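Local atomic coordinates of probable glutamine-binding lipoprotein GlnH (GLNBP) (Mycobacterium tuberculosis, PDB entry 6H20), a protein that binds amino acids such as aspartate, glutamate and asparagine as a solute-binding lipoprotein, probably to regulate protein kinase G activity and glutamate metabolism. Residues 55-60 against 77-82; 61-66 against 216-221; 212-217 against 272-277. All coordinates share one frame; numbering follows the deposited sequence.

In the fold
The first of these contacts begins on strand 53-57, which runs into the loop that carries residues 61-66. Interaction 1 folds helix 77-90 back on that strand and so closes a short loop around 61-66. Interaction 2 starts within this loop and reaches 150 residues ahead to the end of helix 210-219. Interactions 1 and 2 therefore cross, and they touch through L63 and F77. Interaction 3 begins on helix 210-219, shares L216 and V217 with interaction 2, and closes with the turn after helix 262-270. Interaction 1 ties strand to helix inside one lobe. Interaction 2 ties helix 210-219 of the other lobe to the 61-66 loop, and interaction 3 ties it to the turn after helix 262-270.

Interaction 1. Residues 55-60 against 77-82; sequences VGLDIG and FDVDIA
V55 and A82 form one half of this contact, L57 and V79 the other. Both methyls of V55 reach the single methyl of A82, CG1 at 3.7 Å from A82 CB and CG2 at 3.9 Å from the same A82 CB. The A82 methyl thus meets the forked end of the valine. One turn earlier on the helix, L57 CD2 meets V79 CG2 at 3.8 Å. These two side chains cross at about a right angle. One methyl of each does the touching. The leucine CG lies between its own backbone N and carbonyl carbon (chi1 45°), and CD2 comes forward to the helix from there. All four residues are buried. Y98 of strand 96-100 packs on V55, L57 and V79, and V119 lies against A82.

The packing thins out toward D58, I59 and G60, where the chain leaves the strand. D78 faces the strand, but its nearest atom, D78 CB, stays 5.0 Å from L57 CD2. I59 is exposed. D58 is engaged elsewhere. Its OD1 accepts the backbone N of G60 at 2.9 Å with an N-H...O angle of 151°, an Asx turn, and the N approaches from above the carboxylate plane. OD2 of D58 makes a salt bridge with K120 of the asparagine pocket. D78 OD2 takes a hydrogen bond from the backbone N of T121, another pocket residue, and D78 OD1 is hydrogen-bonded to Y138 OH.

No hydrogen bond spans the two segments. Between them the contact is made by methyl groups. The join between strand and helix is apolar and buried, and the neighbouring carboxylates of D58 and D78 spend their bonds on other parts of the fold, including pocket residues K120 and T121.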
loop_
_atom_site.group_PDB
_atom_site.type_symbol
_atom_site.label_atom_id
_atom_site.label_comp_id
_atom_site.label_asym_id
_atom_site.label_seq_id
_atom_site.Cartn_x
_atom_site.Cartn_y
_atom_site.Cartn_z
ATOM N N VAL A 55 13.803 5.175 1.474
ATOM C CA VAL A 55 12.399 4.781 1.496
ATOM C C VAL A 55 12.081 4.034 0.211
ATOM O O VAL A 55 12.304 4.558 -0.884
ATOM C CB VAL A 55 11.495 6.020 1.612
ATOM C CG1 VAL A 55 10.013 5.621 1.597
ATOM C CG2 VAL A 55 11.824 6.811 2.872
ATOM N N GLY A 56 11.505 2.840 0.348
ATOM C CA GLY A 56 11.075 2.068 -0.806
ATOM C C GLY A 56 9.634 2.380 -1.158
ATOM O O GLY A 56 8.749 2.331 -0.297
ATOM N N LEU A 57 9.408 2.709 -2.425
ATOM C CA LEU A 57 8.075 3.009 -2.955
ATOM C C LEU A 57 8.204 3.052 -4.472
ATOM O O LEU A 57 9.224 2.631 -5.025
ATOM C CB LEU A 57 7.495 4.291 -2.348
ATOM C CG LEU A 57 8.358 5.551 -2.206
ATOM C CD1 LEU A 57 8.806 6.114 -3.562
ATOM C CD2 LEU A 57 7.592 6.604 -1.396
ATOM N N ASP A 58 7.185 3.557 -5.159
ATOM C CA ASP A 58 7.273 3.647 -6.619
ATOM C C ASP A 58 6.608 4.935 -7.082
ATOM O O ASP A 58 6.278 5.812 -6.277
ATOM C CB ASP A 58 6.691 2.401 -7.301
ATOM C CG ASP A 58 5.158 2.366 -7.289
ATOM O OD1 ASP A 58 4.500 3.284 -6.761
ATOM O OD2 ASP A 58 4.609 1.393 -7.829
ATOM N N ILE A 59 6.369 5.033 -8.391
ATOM C CA ILE A 59 5.558 6.120 -8.923
ATOM C C ILE A 59 4.295 5.616 -9.628
ATOM O O ILE A 59 3.703 6.325 -10.425
ATOM C CB ILE A 59 6.385 7.109 -9.766
ATOM C CG1 ILE A 59 7.036 6.410 -10.963
ATOM C CG2 ILE A 59 7.466 7.749 -8.910
ATOM C CD1 ILE A 59 7.775 7.363 -11.890
ATOM N N GLY A 60 3.839 4.407 -9.306
ATOM C CA GLY A 60 2.674 3.833 -9.958
ATOM C C GLY A 60 1.346 3.961 -9.237
ATOM O O GLY A 60 0.344 3.413 -9.721
ATOM N N PHE A 77 0.336 10.440 -0.395
ATOM C CA PHE A 77 0.106 10.122 1.021
ATOM C C PHE A 77 1.253 9.307 1.611
ATOM O O PHE A 77 1.717 9.591 2.724
ATOM C CB PHE A 77 -1.220 9.366 1.156
ATOM C CG PHE A 77 -1.662 9.122 2.577
ATOM C CD1 PHE A 77 -1.321 7.950 3.219
ATOM C CD2 PHE A 77 -2.449 10.051 3.242
ATOM C CE1 PHE A 77 -1.738 7.706 4.519
ATOM C CE2 PHE A 77 -2.867 9.815 4.553
ATOM C CZ PHE A 77 -2.501 8.628 5.177
ATOM N N ASP A 78 1.713 8.273 0.891
ATOM C CA ASP A 78 2.798 7.436 1.403
ATOM C C ASP A 78 4.113 8.210 1.483
ATOM O O ASP A 78 4.881 8.040 2.441
ATOM C CB ASP A 78 2.975 6.191 0.534
ATOM C CG ASP A 78 2.012 5.068 0.889
ATOM O OD1 ASP A 78 1.457 5.056 2.011
ATOM O OD2 ASP A 78 1.869 4.161 0.043
ATOM N N VAL A 79 4.392 9.055 0.486
ATOM C CA VAL A 79 5.572 9.917 0.541
ATOM C C VAL A 79 5.532 10.787 1.792
ATOM O O VAL A 79 6.544 10.951 2.495
ATOM C CB VAL A 79 5.640 10.770 -0.739
ATOM C CG1 VAL A 79 6.790 11.753 -0.650
ATOM C CG2 VAL A 79 5.777 9.865 -1.946
ATOM N N ASP A 80 4.360 11.346 2.094
ATOM C CA ASP A 80 4.231 12.239 3.239
ATOM C C ASP A 80 4.358 11.483 4.554
ATOM O O ASP A 80 4.969 11.997 5.498
ATOM C CB ASP A 80 2.922 13.026 3.144
ATOM C CG ASP A 80 2.980 14.123 2.090
ATOM O OD1 ASP A 80 4.088 14.468 1.619
ATOM O OD2 ASP A 80 1.901 14.639 1.730
ATOM N N ILE A 81 3.805 10.264 4.629
ATOM C CA ILE A 81 3.995 9.423 5.818
ATOM C C ILE A 81 5.481 9.181 6.051
ATOM O O ILE A 81 5.996 9.358 7.166
ATOM C CB ILE A 81 3.218 8.097 5.684
ATOM C CG1 ILE A 81 1.707 8.334 5.742
ATOM C CG2 ILE A 81 3.673 7.125 6.774
ATOM C CD1 ILE A 81 1.181 8.769 7.118
ATOM N N ALA A 82 6.201 8.806 4.986
ATOM C CA ALA A 82 7.641 8.578 5.103
ATOM C C ALA A 82 8.356 9.843 5.543
ATOM O O ALA A 82 9.294 9.786 6.348
ATOM C CB ALA A 82 8.220 8.074 3.771
#

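Interaction 2. Residues 61-66 against 216-221; sequences SNLFSF and LVEEDP
N62 turns its amide toward helix 210-219 by placing CG anti to its backbone N (chi1 -171°), and E219 sends its chain to meet it with CG anti to its own carbonyl carbon (chi1 -68°) and extended beyond CG. The two side chains come from opposite directions. The amide and carboxylate are stacked, with their planes 24° apart. The shortest approach is N62 ND2 to E219 CG, 3.6 Å. Further out, E219 OE2 lies 3.8 Å from N62 CB. These are packing contacts, and no hydrogen bond joins the two segments.

The amide nitrogen of N62 has its polar partner just before the second segment. It donates to the carbonyl O of G215. ND2 also passes E218 CB at 3.9 Å. The amide oxygen lies over the centre of the F66 ring, with N62 OD1 3.5 Å above the ring plane. ND2 is thus held by its bond to G215 O, while OD1 merely rests over the ring face.

L63 adds a looser apolar touch, L63 CD1 to E218 CG at 4.2 Å. E218 and E219 are both exposed.

Behind the contact the loop is fixed by a classic beta bulge. F64 N and S65 N both donate to S61 O, the latter at 2.9 Å.

One amide thus joins the loop after strand 53-57 to helix 210-219 of the other lobe, bonding at G215 and packing on E218 and E219. The chemistry implies a small link between the lobes: one hydrogen bond with packing around it. This is consistent with the ligand-bound, closed form.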
loop_
_atom_site.group_PDB
_atom_site.type_symbol
_atom_site.label_atom_id
_atom_site.label_comp_id
_atom_site.label_asym_id
_atom_site.label_seq_id
_atom_site.Cartn_x
_atom_site.Cartn_y
_atom_site.Cartn_z
ATOM N N SER A 61 1.286 4.687 -8.118
ATOM C CA SER A 61 0.084 4.757 -7.286
ATOM C C SER A 61 -0.299 6.220 -7.073
ATOM O O SER A 61 0.134 6.855 -6.103
ATOM C CB SER A 61 0.289 4.010 -5.954
ATOM O OG SER A 61 0.467 2.608 -6.172
ATOM N N ASN A 62 -1.130 6.751 -7.971
ATOM C CA ASN A 62 -1.645 8.102 -7.784
ATOM C C ASN A 62 -2.278 8.222 -6.403
ATOM O O ASN A 62 -2.923 7.290 -5.915
ATOM C CB ASN A 62 -2.703 8.411 -8.839
ATOM C CG ASN A 62 -3.105 9.873 -8.825
ATOM O OD1 ASN A 62 -2.271 10.758 -8.566
ATOM N ND2 ASN A 62 -4.378 10.139 -9.075
ATOM N N LEU A 63 -2.085 9.385 -5.779
ATOM C CA LEU A 63 -2.488 9.773 -4.432
ATOM C C LEU A 63 -1.569 9.236 -3.348
ATOM O O LEU A 63 -1.669 9.695 -2.207
ATOM C CB LEU A 63 -3.939 9.414 -4.062
ATOM C CG LEU A 63 -4.981 9.929 -5.056
ATOM C CD1 LEU A 63 -6.361 9.543 -4.524
ATOM C CD2 LEU A 63 -4.847 11.438 -5.258
ATOM N N PHE A 64 -0.685 8.284 -3.650
ATOM C CA PHE A 64 0.141 7.613 -2.652
ATOM C C PHE A 64 1.628 7.766 -2.901
ATOM O O PHE A 64 2.354 8.195 -2.002
ATOM C CB PHE A 64 -0.267 6.133 -2.546
ATOM C CG PHE A 64 -1.540 5.958 -1.786
ATOM C CD1 PHE A 64 -1.517 5.858 -0.401
ATOM C CD2 PHE A 64 -2.760 6.012 -2.432
ATOM C CE1 PHE A 64 -2.679 5.765 0.314
ATOM C CE2 PHE A 64 -3.946 5.930 -1.723
ATOM C CZ PHE A 64 -3.899 5.798 -0.330
ATOM N N SER A 65 2.104 7.427 -4.095
ATOM C CA SER A 65 3.492 7.703 -4.463
ATOM C C SER A 65 3.505 7.777 -5.983
ATOM O O SER A 65 3.249 6.776 -6.659
ATOM C CB SER A 65 4.465 6.647 -3.917
ATOM O OG SER A 65 4.145 5.325 -4.315
ATOM N N PHE A 66 3.697 8.984 -6.498
ATOM C CA PHE A 66 3.608 9.251 -7.927
ATOM C C PHE A 66 4.415 10.509 -8.201
ATOM O O PHE A 66 4.733 11.267 -7.285
ATOM C CB PHE A 66 2.143 9.419 -8.364
ATOM C CG PHE A 66 1.479 10.660 -7.824
ATOM C CD1 PHE A 66 0.952 10.678 -6.535
ATOM C CD2 PHE A 66 1.396 11.810 -8.596
ATOM C CE1 PHE A 66 0.336 11.818 -6.031
ATOM C CE2 PHE A 66 0.781 12.954 -8.096
ATOM C CZ PHE A 66 0.255 12.962 -6.814
ATOM N N LEU A 216 -6.966 5.937 -9.245
ATOM C CA LEU A 216 -7.230 5.690 -10.662
ATOM C C LEU A 216 -8.453 6.467 -11.142
ATOM O O LEU A 216 -8.457 6.994 -12.268
ATOM C CB LEU A 216 -7.385 4.188 -10.915
ATOM C CG LEU A 216 -6.176 3.341 -10.506
ATOM C CD1 LEU A 216 -6.424 1.908 -10.928
ATOM C CD2 LEU A 216 -4.890 3.888 -11.116
ATOM N N VAL A 217 -9.501 6.551 -10.314
ATOM C CA VAL A 217 -10.683 7.343 -10.673
ATOM C C VAL A 217 -10.315 8.804 -10.869
ATOM O O VAL A 217 -10.847 9.480 -11.756
ATOM C CB VAL A 217 -11.789 7.189 -9.613
ATOM C CG1 VAL A 217 -12.921 8.203 -9.852
ATOM C CG2 VAL A 217 -12.334 5.780 -9.621
ATOM N N GLU A 218 -9.422 9.328 -10.028
ATOM C CA GLU A 218 -9.032 10.728 -10.172
ATOM C C GLU A 218 -8.381 10.985 -11.519
ATOM O O GLU A 218 -8.522 12.080 -12.076
ATOM C CB GLU A 218 -8.094 11.146 -9.039
ATOM C CG GLU A 218 -8.732 11.111 -7.668
ATOM C CD GLU A 218 -8.974 12.491 -7.093
ATOM O OE1 GLU A 218 -9.169 13.439 -7.882
ATOM O OE2 GLU A 218 -8.969 12.630 -5.851
ATOM N N GLU A 219 -7.697 9.986 -12.071
ATOM C CA GLU A 219 -7.100 10.128 -13.392
ATOM C C GLU A 219 -8.095 9.879 -14.511
ATOM O O GLU A 219 -7.888 10.371 -15.625
ATOM C CB GLU A 219 -5.913 9.172 -13.527
ATOM C CG GLU A 219 -4.752 9.558 -12.618
ATOM C CD GLU A 219 -3.629 8.536 -12.579
ATOM O OE1 GLU A 219 -2.464 8.938 -12.782
ATOM O OE2 GLU A 219 -3.898 7.345 -12.322
ATOM N N ASP A 220 -9.166 9.133 -14.248
ATOM C CA ASP A 220 -10.098 8.712 -15.293
ATOM C C ASP A 220 -11.499 8.695 -14.697
ATOM O O ASP A 220 -12.005 7.640 -14.298
ATOM C CB ASP A 220 -9.719 7.320 -15.805
ATOM C CG ASP A 220 -10.514 6.899 -17.023
ATOM O OD1 ASP A 220 -11.508 7.577 -17.361
ATOM O OD2 ASP A 220 -10.151 5.862 -17.625
ATOM N N PRO A 221 -12.183 9.843 -14.670
ATOM C CA PRO A 221 -13.503 9.894 -14.016
ATOM C C PRO A 221 -14.608 9.153 -14.759
ATOM O O PRO A 221 -15.738 9.095 -14.254
ATOM C CB PRO A 221 -13.797 11.396 -13.916
ATOM C CG PRO A 221 -12.489 12.070 -14.156
ATOM C CD PRO A 221 -11.689 11.180 -15.032
#

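Interaction 3. Residues 212-217 against 272-277; sequences ILAGLV and TVLGPA
A214 and V273 make the closest apolar touch, with A214 CB 3.6 Å from V273 CG1. L274 adds a second one to the same methyl, L274 CD2 to A214 CB at 3.7 Å, and its CG follows at 3.9 Å from A214 CB. One small methyl on the helix is met by two branched side chains from consecutive residues. V273 reaches it with CG1 set between its backbone N and carbonyl carbon (chi1 63°). L274 reaches the methyl with the end of its chain, which runs nearer than its start. A214 is buried, whereas V273 is exposed and L274 partly so. V273 also packs on E218 one turn further along the helix, and L274 packs on T211 and on Y267 of helix 262-270.

Hydrogen bonds stay within each segment and shape it. In the helix, L216 N donates to I212 O and V217 N to L213 O, the latter at 2.9 Å. In the other segment, residues 272-274 form a short 3-10 turn. G275 N donates to T272 O at 3.0 Å and closes it. The chain leaves the turn at G275 with a positive phi (131°), in a region of backbone angles used almost only by glycine.

The helix also packs elsewhere. L213 and L216 pack on L146 of strand 139-148, as does V217, although V217 also faces the 272-277 segment. I212 points away from that segment, touches the bound asparagine and packs on T121.

One face of helix 210-219 therefore meets the ligand while another meets the chain's C-terminal part. This layout fits the two-lobed fold of the solute-binding protein 3 family, with the amino acid held between the lobes.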
loop_
_atom_site.group_PDB
_atom_site.type_symbol
_atom_site.label_atom_id
_atom_site.label_comp_id
_atom_site.label_asym_id
_atom_site.label_seq_id
_atom_site.Cartn_x
_atom_site.Cartn_y
_atom_site.Cartn_z
ATOM N N ILE A 212 -6.307 2.853 -3.605
ATOM C CA ILE A 212 -5.593 2.850 -4.888
ATOM C C ILE A 212 -6.569 3.095 -6.033
ATOM O O ILE A 212 -6.297 3.882 -6.960
ATOM C CB ILE A 212 -4.819 1.526 -5.067
ATOM C CG1 ILE A 212 -3.776 1.365 -3.964
ATOM C CG2 ILE A 212 -4.176 1.457 -6.477
ATOM C CD1 ILE A 212 -3.063 0.017 -4.019
ATOM N N LEU A 213 -7.723 2.423 -5.990
ATOM C CA LEU A 213 -8.718 2.602 -7.048
ATOM C C LEU A 213 -9.192 4.050 -7.136
ATOM O O LEU A 213 -9.418 4.562 -8.241
ATOM C CB LEU A 213 -9.913 1.681 -6.808
ATOM C CG LEU A 213 -9.670 0.171 -6.858
ATOM C CD1 LEU A 213 -11.000 -0.554 -6.657
ATOM C CD2 LEU A 213 -9.019 -0.249 -8.183
ATOM N N ALA A 214 -9.352 4.722 -5.985
ATOM C CA ALA A 214 -9.734 6.133 -6.002
ATOM C C ALA A 214 -8.697 6.986 -6.723
ATOM O O ALA A 214 -9.049 7.949 -7.418
ATOM C CB ALA A 214 -9.953 6.634 -4.573
ATOM N N GLY A 215 -7.415 6.641 -6.586
ATOM C CA GLY A 215 -6.390 7.336 -7.344
ATOM C C GLY A 215 -6.556 7.141 -8.839
ATOM O O GLY A 215 -6.315 8.061 -9.632
ATOM N N LEU A 216 -6.966 5.937 -9.245
ATOM C CA LEU A 216 -7.230 5.690 -10.662
ATOM C C LEU A 216 -8.453 6.467 -11.142
ATOM O O LEU A 216 -8.457 6.994 -12.268
ATOM C CB LEU A 216 -7.385 4.188 -10.915
ATOM C CG LEU A 216 -6.176 3.341 -10.506
ATOM C CD1 LEU A 216 -6.424 1.908 -10.928
ATOM C CD2 LEU A 216 -4.890 3.888 -11.116
ATOM N N VAL A 217 -9.501 6.551 -10.314
ATOM C CA VAL A 217 -10.683 7.343 -10.673
ATOM C C VAL A 217 -10.315 8.804 -10.869
ATOM O O VAL A 217 -10.847 9.480 -11.756
ATOM C CB VAL A 217 -11.789 7.189 -9.613
ATOM C CG1 VAL A 217 -12.921 8.203 -9.852
ATOM C CG2 VAL A 217 -12.334 5.780 -9.621
ATOM N N THR A 272 -9.671 12.875 0.201
ATOM C CA THR A 272 -11.054 13.313 0.390
ATOM C C THR A 272 -12.008 12.709 -0.636
ATOM O O THR A 272 -13.219 12.683 -0.386
ATOM C CB THR A 272 -11.165 14.843 0.389
ATOM O OG1 THR A 272 -10.611 15.376 -0.824
ATOM C CG2 THR A 272 -10.435 15.426 1.581
ATOM N N VAL A 273 -11.491 12.213 -1.765
ATOM C CA VAL A 273 -12.327 11.513 -2.740
ATOM C C VAL A 273 -13.090 10.352 -2.108
ATOM O O VAL A 273 -14.172 9.976 -2.577
ATOM C CB VAL A 273 -11.466 11.068 -3.946
ATOM C CG1 VAL A 273 -10.402 10.073 -3.509
ATOM C CG2 VAL A 273 -12.333 10.486 -5.042
ATOM N N LEU A 274 -12.554 9.765 -1.039
ATOM C CA LEU A 274 -13.206 8.608 -0.445
ATOM C C LEU A 274 -14.265 8.970 0.585
ATOM O O LEU A 274 -15.051 8.099 0.975
ATOM C CB LEU A 274 -12.174 7.637 0.133
ATOM C CG LEU A 274 -11.486 6.827 -0.978
ATOM C CD1 LEU A 274 -10.615 5.752 -0.390
ATOM C CD2 LEU A 274 -12.507 6.209 -1.920
ATOM N N GLY A 275 -14.332 10.231 0.996
ATOM C CA GLY A 275 -15.296 10.667 1.973
ATOM C C GLY A 275 -14.596 11.470 3.042
ATOM O O GLY A 275 -13.372 11.643 3.012
ATOM N N PRO A 276 -15.354 11.974 4.011
ATOM C CA PRO A 276 -14.737 12.737 5.099
ATOM C C PRO A 276 -13.778 11.854 5.885
ATOM O O PRO A 276 -13.932 10.633 5.947
ATOM C CB PRO A 276 -15.932 13.167 5.958
ATOM C CG PRO A 276 -17.135 12.993 5.074
ATOM C CD PRO A 276 -16.806 11.835 4.187
ATOM N N ALA A 277 -12.778 12.490 6.475
ATOM C CA ALA A 277 -11.722 11.751 7.150
ATOM C C ALA A 277 -12.303 10.959 8.318
ATOM O O ALA A 277 -13.098 11.504 9.095
ATOM C CB ALA A 277 -10.666 12.727 7.663
#